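D-lactate dehydrogenase (Fermentative) (Pseudomonas aeruginosa, PDB 6ABJ) catalyses the NADH-dependent interconversion of pyruvate and D-lactate, as a tetrameric member of the D-isomer specific 2-hydroxyacid dehydrogenases. Local coordinates at residues B[17-29]-B[41-54]. Numbering follows the deposited sequence.
Sequences MRILFFSSQAYDS and FELHFQQAHLQADT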
loop_
_atom_site.group_PDB
_atom_site.type_symbol
_atom_site.label_atom_id
_atom_site.label_comp_id
_atom_site.label_asym_id
_atom_site.label_seq_id
_atom_site.Cartn_x
_atom_site.Cartn_y
_atom_site.Cartn_z
ATOM N N MET B 17 -2.991 -40.388 23.038
ATOM C CA MET B 17 -2.223 -39.238 23.612
ATOM C C MET B 17 -2.735 -37.962 22.944
ATOM O O MET B 17 -2.672 -37.840 21.720
ATOM C CB MET B 17 -0.722 -39.352 23.344
ATOM C CG MET B 17 0.075 -38.121 23.778
ATOM S SD MET B 17 0.827 -38.273 25.413
ATOM C CE MET B 17 2.446 -38.926 24.979
ATOM N N ARG B 18 -3.209 -37.017 23.761
ATOM C CA ARG B 18 -3.928 -35.851 23.269
ATOM C C ARG B 18 -3.037 -34.606 23.425
ATOM O O ARG B 18 -2.364 -34.443 24.466
ATOM C CB ARG B 18 -5.274 -35.654 23.992
ATOM C CG ARG B 18 -6.218 -36.854 23.911
ATOM C CD ARG B 18 -7.651 -36.481 24.278
ATOM N NE ARG B 18 -7.710 -35.702 25.531
ATOM C CZ ARG B 18 -8.582 -34.727 25.794
ATOM N NH1 ARG B 18 -9.455 -34.350 24.882
ATOM N NH2 ARG B 18 -8.562 -34.098 26.971
ATOM N N ILE B 19 -3.019 -33.763 22.384
ATOM C CA ILE B 19 -2.133 -32.552 22.368
ATOM C C ILE B 19 -2.994 -31.360 22.010
ATOM O O ILE B 19 -3.737 -31.405 21.023
ATOM C CB ILE B 19 -0.955 -32.657 21.360
ATOM C CG1 ILE B 19 -0.097 -33.901 21.617
ATOM C CG2 ILE B 19 -0.048 -31.421 21.453
ATOM C CD1 ILE B 19 0.715 -34.365 20.436
ATOM N N LEU B 20 -2.990 -30.361 22.892
ATOM C CA LEU B 20 -3.693 -29.117 22.646
ATOM C C LEU B 20 -2.680 -28.044 22.205
ATOM O O LEU B 20 -1.757 -27.709 22.954
ATOM C CB LEU B 20 -4.486 -28.643 23.891
ATOM C CG LEU B 20 -5.257 -27.319 23.726
ATOM C CD1 LEU B 20 -6.319 -27.400 22.629
ATOM C CD2 LEU B 20 -5.874 -26.921 25.066
ATOM N N PHE B 21 -2.893 -27.493 20.999
ATOM C CA PHE B 21 -2.076 -26.393 20.468
ATOM C C PHE B 21 -2.750 -25.032 20.698
ATOM O O PHE B 21 -3.901 -24.876 20.315
ATOM C CB PHE B 21 -1.919 -26.554 18.958
ATOM C CG PHE B 21 -1.141 -27.784 18.533
ATOM C CD1 PHE B 21 -1.715 -29.063 18.599
ATOM C CD2 PHE B 21 0.145 -27.654 18.038
ATOM C CE1 PHE B 21 -0.992 -30.184 18.191
ATOM C CE2 PHE B 21 0.858 -28.751 17.605
ATOM C CZ PHE B 21 0.294 -30.033 17.704
ATOM N N PHE B 22 -2.050 -24.114 21.375
ATOM C CA PHE B 22 -2.516 -22.782 21.562
ATOM C C PHE B 22 -1.813 -21.927 20.474
ATOM O O PHE B 22 -0.827 -22.377 19.874
ATOM C CB PHE B 22 -2.175 -22.228 22.942
ATOM C CG PHE B 22 -3.018 -22.755 24.033
ATOM C CD1 PHE B 22 -4.212 -22.132 24.374
ATOM C CD2 PHE B 22 -2.634 -23.929 24.720
ATOM C CE1 PHE B 22 -5.016 -22.637 25.386
ATOM C CE2 PHE B 22 -3.446 -24.447 25.729
ATOM C CZ PHE B 22 -4.640 -23.789 26.067
ATOM N N SER B 23 -2.408 -20.768 20.193
ATOM C CA SER B 23 -1.922 -19.789 19.161
ATOM C C SER B 23 -1.774 -20.436 17.772
ATOM O O SER B 23 -0.858 -20.171 17.050
ATOM C CB SER B 23 -0.641 -19.124 19.638
ATOM O OG SER B 23 -0.852 -18.370 20.861
ATOM N N SER B 24 -2.711 -21.296 17.426
ATOM C CA SER B 24 -2.607 -22.128 16.213
ATOM C C SER B 24 -2.878 -21.336 14.951
ATOM O O SER B 24 -3.800 -20.513 14.924
ATOM C CB SER B 24 -3.595 -23.271 16.280
ATOM O OG SER B 24 -3.369 -24.094 17.439
ATOM N N GLN B 25 -2.056 -21.574 13.938
ATOM C CA GLN B 25 -2.214 -20.944 12.623
ATOM C C GLN B 25 -2.519 -22.090 11.692
ATOM O O GLN B 25 -2.204 -23.248 11.988
ATOM C CB GLN B 25 -0.878 -20.311 12.173
ATOM C CG GLN B 25 -0.374 -19.228 13.104
ATOM C CD GLN B 25 -1.275 -18.037 13.044
ATOM O OE1 GLN B 25 -2.024 -17.848 12.066
ATOM N NE2 GLN B 25 -1.284 -17.266 14.109
ATOM N N ALA B 26 -3.068 -21.770 10.540
ATOM C CA ALA B 26 -3.307 -22.781 9.532
ATOM C C ALA B 26 -2.038 -23.526 9.157
ATOM O O ALA B 26 -2.059 -24.734 8.940
ATOM C CB ALA B 26 -3.976 -22.163 8.298
ATOM N N TYR B 27 -0.899 -22.823 9.083
ATOM C CA TYR B 27 0.358 -23.514 8.726
ATOM C C TYR B 27 0.826 -24.505 9.850
ATOM O O TYR B 27 1.543 -25.489 9.578
ATOM C CB TYR B 27 1.464 -22.494 8.352
ATOM C CG TYR B 27 1.977 -21.574 9.470
ATOM C CD1 TYR B 27 2.801 -22.072 10.447
ATOM C CD2 TYR B 27 1.656 -20.228 9.516
ATOM C CE1 TYR B 27 3.264 -21.296 11.472
ATOM C CE2 TYR B 27 2.162 -19.417 10.550
ATOM C CZ TYR B 27 2.945 -19.982 11.524
ATOM O OH TYR B 27 3.493 -19.259 12.573
ATOM N N ASP B 28 0.377 -24.281 11.077
ATOM C CA ASP B 28 0.667 -25.258 12.172
ATOM C C ASP B 28 -0.130 -26.546 11.954
ATOM O O ASP B 28 0.414 -27.664 11.987
ATOM C CB ASP B 28 0.298 -24.662 13.517
ATOM C CG ASP B 28 1.143 -23.476 13.896
ATOM O OD1 ASP B 28 2.382 -23.607 13.890
ATOM O OD2 ASP B 28 0.585 -22.431 14.309
ATOM N N SER B 29 -1.444 -26.399 11.732
ATOM C CA SER B 29 -2.308 -27.572 11.536
ATOM C C SER B 29 -1.881 -28.355 10.331
ATOM O O SER B 29 -1.827 -29.558 10.366
ATOM C CB SER B 29 -3.805 -27.272 11.512
ATOM O OG SER B 29 -4.066 -26.061 10.854
ATOM N N PHE B 41 -1.099 -39.232 17.056
ATOM C CA PHE B 41 -1.571 -38.524 18.220
ATOM C C PHE B 41 -2.936 -37.884 17.908
ATOM O O PHE B 41 -3.332 -37.750 16.768
ATOM C CB PHE B 41 -0.521 -37.492 18.664
ATOM C CG PHE B 41 0.825 -38.095 19.070
ATOM C CD1 PHE B 41 0.925 -39.355 19.671
ATOM C CD2 PHE B 41 2.006 -37.366 18.892
ATOM C CE1 PHE B 41 2.172 -39.873 20.056
ATOM C CE2 PHE B 41 3.245 -37.865 19.299
ATOM C CZ PHE B 41 3.337 -39.119 19.884
ATOM N N GLU B 42 -3.668 -37.497 18.936
ATOM C CA GLU B 42 -4.932 -36.796 18.761
ATOM C C GLU B 42 -4.600 -35.326 18.896
ATOM O O GLU B 42 -4.303 -34.850 20.002
ATOM C CB GLU B 42 -5.977 -37.194 19.837
ATOM C CG GLU B 42 -7.361 -36.543 19.643
ATOM C CD GLU B 42 -8.386 -36.954 20.697
ATOM O OE1 GLU B 42 -8.349 -38.105 21.149
ATOM O OE2 GLU B 42 -9.230 -36.121 21.100
ATOM N N LEU B 43 -4.688 -34.614 17.781
ATOM C CA LEU B 43 -4.330 -33.191 17.719
ATOM C C LEU B 43 -5.499 -32.259 17.794
ATOM O O LEU B 43 -6.400 -32.353 16.978
ATOM C CB LEU B 43 -3.611 -32.921 16.413
ATOM C CG LEU B 43 -2.464 -33.889 16.077
ATOM C CD1 LEU B 43 -1.803 -33.428 14.788
ATOM C CD2 LEU B 43 -1.424 -33.952 17.197
ATOM N N HIS B 44 -5.452 -31.338 18.765
ATOM C CA HIS B 44 -6.457 -30.282 18.930
ATOM C C HIS B 44 -5.808 -28.913 18.738
ATOM O O HIS B 44 -4.837 -28.553 19.427
ATOM C CB HIS B 44 -7.131 -30.387 20.313
ATOM C CG HIS B 44 -8.040 -31.585 20.445
ATOM N ND1 HIS B 44 -9.407 -31.506 20.278
ATOM C CD2 HIS B 44 -7.773 -32.888 20.704
ATOM C CE1 HIS B 44 -9.945 -32.704 20.433
ATOM N NE2 HIS B 44 -8.972 -33.562 20.681
ATOM N N PHE B 45 -6.359 -28.149 17.807
ATOM C CA PHE B 45 -5.840 -26.799 17.438
ATOM C C PHE B 45 -6.765 -25.685 17.922
ATOM O O PHE B 45 -7.790 -25.464 17.372
ATOM C CB PHE B 45 -5.651 -26.699 15.921
ATOM C CG PHE B 45 -4.643 -27.653 15.391
ATOM C CD1 PHE B 45 -3.278 -27.419 15.597
ATOM C CD2 PHE B 45 -5.018 -28.805 14.733
ATOM C CE1 PHE B 45 -2.314 -28.295 15.125
ATOM C CE2 PHE B 45 -4.048 -29.705 14.283
ATOM C CZ PHE B 45 -2.699 -29.459 14.473
ATOM N N GLN B 46 -6.353 -24.985 18.958
ATOM C CA GLN B 46 -7.013 -23.795 19.457
ATOM C C GLN B 46 -6.308 -22.531 18.939
ATOM O O GLN B 46 -5.107 -22.308 19.159
ATOM C CB GLN B 46 -6.928 -23.821 20.986
ATOM C CG GLN B 46 -7.355 -22.582 21.723
ATOM C CD GLN B 46 -8.739 -22.146 21.304
ATOM O OE1 GLN B 46 -8.942 -21.016 20.809
ATOM N NE2 GLN B 46 -9.696 -23.063 21.447
ATOM N N GLN B 47 -7.060 -21.637 18.315
ATOM C CA GLN B 47 -6.469 -20.384 17.859
ATOM C C GLN B 47 -6.058 -19.449 19.000
ATOM O O GLN B 47 -5.120 -18.691 18.881
ATOM C CB GLN B 47 -7.480 -19.655 16.968
ATOM C CG GLN B 47 -7.853 -20.462 15.745
ATOM C CD GLN B 47 -8.689 -19.636 14.788
ATOM O OE1 GLN B 47 -9.023 -18.473 15.072
ATOM N NE2 GLN B 47 -9.038 -20.230 13.648
ATOM N N ALA B 48 -6.777 -19.472 20.108
ATOM C CA ALA B 48 -6.514 -18.496 21.153
ATOM C C ALA B 48 -5.143 -18.654 21.764
ATOM O O ALA B 48 -4.617 -19.740 21.825
ATOM C CB ALA B 48 -7.567 -18.622 22.235
ATOM N N HIS B 49 -4.585 -17.531 22.211
ATOM C CA HIS B 49 -3.372 -17.506 23.006
ATOM C C HIS B 49 -3.547 -18.217 24.339
ATOM O O HIS B 49 -4.594 -18.116 24.972
ATOM C CB HIS B 49 -2.909 -16.086 23.317
ATOM C CG HIS B 49 -2.632 -15.249 22.113
ATOM N ND1 HIS B 49 -2.104 -15.756 20.942
ATOM C CD2 HIS B 49 -2.805 -13.917 21.904
ATOM C CE1 HIS B 49 -1.963 -14.774 20.065
ATOM N NE2 HIS B 49 -2.380 -13.651 20.628
ATOM N N LEU B 50 -2.480 -18.865 24.788
ATOM C CA LEU B 50 -2.429 -19.336 26.151
ATOM C C LEU B 50 -2.155 -18.172 27.115
ATOM O O LEU B 50 -1.229 -17.383 26.927
ATOM C CB LEU B 50 -1.324 -20.379 26.298
ATOM C CG LEU B 50 -1.101 -20.884 27.716
ATOM C CD1 LEU B 50 -2.327 -21.624 28.232
ATOM C CD2 LEU B 50 0.137 -21.779 27.729
ATOM N N GLN B 51 -2.972 -18.090 28.150
ATOM C CA GLN B 51 -2.822 -17.098 29.209
ATOM C C GLN B 51 -3.725 -17.574 30.378
ATOM O O GLN B 51 -4.473 -18.598 30.256
ATOM C CB GLN B 51 -3.291 -15.741 28.674
ATOM C CG GLN B 51 -4.616 -15.874 27.925
ATOM C CD GLN B 51 -5.034 -14.581 27.270
ATOM O OE1 GLN B 51 -4.205 -13.845 26.769
ATOM N NE2 GLN B 51 -6.327 -14.295 27.286
ATOM N N ALA B 52 -3.669 -16.841 31.493
ATOM C CA ALA B 52 -4.382 -17.246 32.713
ATOM C C ALA B 52 -5.840 -17.684 32.436
ATOM O O ALA B 52 -6.278 -18.755 32.876
ATOM C CB ALA B 52 -4.323 -16.140 33.763
ATOM N N ASP B 53 -6.553 -16.910 31.639
ATOM C CA ASP B 53 -7.977 -17.173 31.427
ATOM C C ASP B 53 -8.340 -18.147 30.274
ATOM O O ASP B 53 -9.517 -18.425 30.065
ATOM C CB ASP B 53 -8.724 -15.848 31.267
ATOM C CG ASP B 53 -8.726 -15.323 29.815
ATOM O OD1 ASP B 53 -7.653 -15.298 29.174
ATOM O OD2 ASP B 53 -9.811 -14.924 29.320
ATOM N N THR B 54 -7.354 -18.637 29.524
ATOM C CA THR B 54 -7.576 -19.695 28.502
ATOM C C THR B 54 -6.913 -21.053 28.887
ATOM O O THR B 54 -7.075 -22.072 28.184
ATOM C CB THR B 54 -6.994 -19.280 27.156
ATOM O OG1 THR B 54 -5.585 -18.997 27.293
ATOM C CG2 THR B 54 -7.712 -18.034 26.640
HETATM O O HOH W 1 -4.100 -18.330 16.505
#
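Phe21 and Phe45 lie side by side on one face of a parallel strand pair. Phe45 CE1 sits over the Phe21 ring, 3.6 Å from Phe21 CD1, and the planes meet at 32°. Ser29 CB makes a CH-pi contact over the centre of the Phe45 ring, 3.7 Å from its centroid. Leu43 CD2 meets the Phe21 ring at its edge, and Ile19 CD1 reaches Phe41 CD2 at 3.6 Å. On the other face, Glu42 and Arg18 run alongside each other. The Glu42 carboxylate packs on Arg18 CD, but its OE2 stays 4.2 Å from Arg18 NH1, beyond a salt bridge. Glu42 OE2 takes a straight 2.6 Å bond from His44 NE2 on its anti lone pair, while Arg18 NH2 bonds to the Gly60 carbonyl.

Past the strands, Leu50 CD1 covers the centre of the Phe22 ring. CG of Leu50 is anti to its own N (chi1 176°), which carries the branch across that face. His49 ND1 donates in its ring plane to Ser23 OG at 2.9 Å, and Asp70 bonds both Ser23 OG and the Leu50 amide.

Backbone bonds set this register: Ile19 N to Glu42 O, His44 N to Ile19 O, Phe21 N to His44 O, Gln46 N to Phe21 O and Ser23 N to Ala48 O. Strand 18-21 pairs on its other side with strand 63-66, and strand 42-45 is outermost within the chain. Strand 18-21, helix 26-35 and strand 42-45 form a beta-alpha-beta crossover, first unit of the flavodoxin-like parallel sheet (order 2-1-3-4-5) of the D-2-hydroxyacid dehydrogenase catalytic domain, distinct from the Rossmann domain.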